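Local coordinates for 2-hydroxyisobutyryl-CoA mutase large subunit (Aquincola tertiaricarbonis, PDB 4R3U), which catalyses, together with its small cobalamin-binding subunit, the B12-dependent interconversion of 2-hydroxyisobutyryl-CoA and (S)-3-hydroxybutyryl-CoA, at the interface of chains A and B. Coordinates in Å, arbitrary orientation; residue numbers count along the deposited sequence, not the author numbering. Chains: chain A/B, 2-hydroxyisobutyryl-CoA mutase large subunit.

The interface of chains A and B. Residues chain A 26-27, 29-30, 33-34; chain B 76, 79.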
# COMPACT_ATOMS: atom_id res chain seq x y z
N GLU A 26 -22.56 3.65 28.49
CA GLU A 26 -22.48 4.65 27.42
C GLU A 26 -22.65 4.04 26.04
O GLU A 26 -23.29 4.66 25.19
CB GLU A 26 -21.16 5.42 27.48
CG GLU A 26 -21.15 6.58 28.46
CD GLU A 26 -19.81 7.27 28.65
OE1 GLU A 26 -18.92 7.13 27.78
OE2 GLU A 26 -19.66 7.95 29.69
N ARG A 27 -22.06 2.84 25.80
CA ARG A 27 -22.15 2.17 24.49
C ARG A 27 -23.57 1.69 24.22
O ARG A 27 -24.07 1.90 23.11
CB ARG A 27 -21.11 1.05 24.31
CG ARG A 27 -21.46 0.12 23.14
CD ARG A 27 -20.30 -0.59 22.53
NE ARG A 27 -19.68 -1.52 23.46
CZ ARG A 27 -18.49 -2.06 23.27
NH1 ARG A 27 -17.79 -1.77 22.17
NH2 ARG A 27 -17.98 -2.90 24.16
N ASP A 29 -26.24 2.96 25.33
CA ASP A 29 -26.96 4.22 25.08
C ASP A 29 -26.77 4.64 23.61
O ASP A 29 -27.75 4.84 22.89
CB ASP A 29 -26.45 5.33 26.03
CG ASP A 29 -27.12 5.42 27.41
OD1 ASP A 29 -28.38 5.42 27.46
OD2 ASP A 29 -26.40 5.49 28.42
N TRP A 30 -25.51 4.71 23.16
CA TRP A 30 -25.06 5.03 21.79
C TRP A 30 -25.64 4.04 20.75
O TRP A 30 -25.98 4.46 19.65
CB TRP A 30 -23.52 5.03 21.78
CG TRP A 30 -22.83 5.08 20.45
CD1 TRP A 30 -22.56 6.20 19.70
CD2 TRP A 30 -22.16 4.00 19.79
NE1 TRP A 30 -21.82 5.86 18.60
CE2 TRP A 30 -21.55 4.52 18.62
CE3 TRP A 30 -22.01 2.63 20.08
CZ2 TRP A 30 -20.82 3.72 17.73
CZ3 TRP A 30 -21.29 1.84 19.19
CH2 TRP A 30 -20.70 2.38 18.04
N ASN A 33 -29.36 5.30 20.57
CA ASN A 33 -29.56 6.69 20.19
C ASN A 33 -28.96 6.92 18.80
O ASN A 33 -29.67 6.71 17.81
CB ASN A 33 -29.05 7.68 21.28
CG ASN A 33 -29.64 7.49 22.69
OD1 ASN A 33 -30.85 7.27 22.89
ND2 ASN A 33 -28.79 7.61 23.71
N GLU A 34 -27.64 7.26 18.71
CA GLU A 34 -26.93 7.57 17.47
C GLU A 34 -26.93 6.46 16.45
O GLU A 34 -27.17 6.73 15.26
CB GLU A 34 -25.49 8.06 17.76
CG GLU A 34 -25.39 9.46 18.34
CD GLU A 34 -25.60 9.58 19.84
OE1 GLU A 34 -25.60 8.52 20.52
OE2 GLU A 34 -25.81 10.71 20.32
N LEU B 76 -16.68 7.32 21.45
CA LEU B 76 -17.38 6.55 20.42
C LEU B 76 -17.59 7.36 19.11
O LEU B 76 -17.77 8.59 19.17
CB LEU B 76 -18.73 6.06 20.98
CG LEU B 76 -18.69 5.05 22.15
CD1 LEU B 76 -20.02 5.00 22.89
CD2 LEU B 76 -18.33 3.67 21.66
N ARG B 79 -20.32 10.48 18.21
CA ARG B 79 -20.57 11.04 19.53
C ARG B 79 -19.43 11.97 19.86
O ARG B 79 -18.30 11.65 19.54
CB ARG B 79 -20.69 9.96 20.60
CG ARG B 79 -21.68 10.29 21.71
CD ARG B 79 -21.94 9.06 22.55
NE ARG B 79 -22.59 9.37 23.82
CZ ARG B 79 -23.73 8.82 24.25
NH1 ARG B 79 -24.40 7.96 23.49
NH2 ARG B 79 -24.23 9.15 25.44
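A:Trp30 near the end of helix 17-32, and A:Glu34 at the start of helix 34-41, face B:Leu76 and B:Arg79, whose backbones are extended in a loop of the other large subunit. The patch belongs to the two-fold interface between the substrate-binding subunits of the mutase heterotetramer, so it recurs with the chains exchanged, and it illustrates how an N-terminal helical arm can be fastened to a neighbour by an apolar centre with a charged flank. CG of A:Trp30 lies anti to the backbone N (chi1 169°), which turns one face of the indole toward B:Leu76, whose side chain runs across it at a slant. B:Leu76 CB sits over the five-membered ring, 3.9 Å from its centroid, in a CH-pi contact displaced toward the rim. The leucine branches divide the work: CD1 presses against A:Trp30 CB at 3.7 Å and also reaches A:Arg27 CA at 3.9 Å, while CD2 sits over the six-membered ring, on the same face as CB, 4.1 Å from A:Trp30 CE3. Replacing A:Trp30 by alanine would probably leave B:Leu76 without the aromatic surface that CB and CD2 meet and open a gap beside the B:Arg79 methylene CD.

B:Arg79 runs past the indole with its chain extended from CG to NE, its CD 4.1 Å from A:Trp30 CD1, and carries the guanidinium to the backbone of helix 17-32 at A:Trp30, within reach of A:Glu34 at the start of the next helix. There NH1 forms a salt bridge with the carboxylate of A:Glu34, whose chain bends at chi2 (82°) to present OE1. The two flat groups are not parallel, their planes standing 61° apart, so the pairing is not a flat, two-pronged one. Two more acids, A:Asp29 and A:Glu26, stand farther off and would probably add long-range attraction for the arginine; A:Asp29 OD2 lies 5.2 Å from B:Arg79 NH2. At the salt bridge itself, B:Arg79 NH1 is 3.3 Å from A:Glu34 OE1.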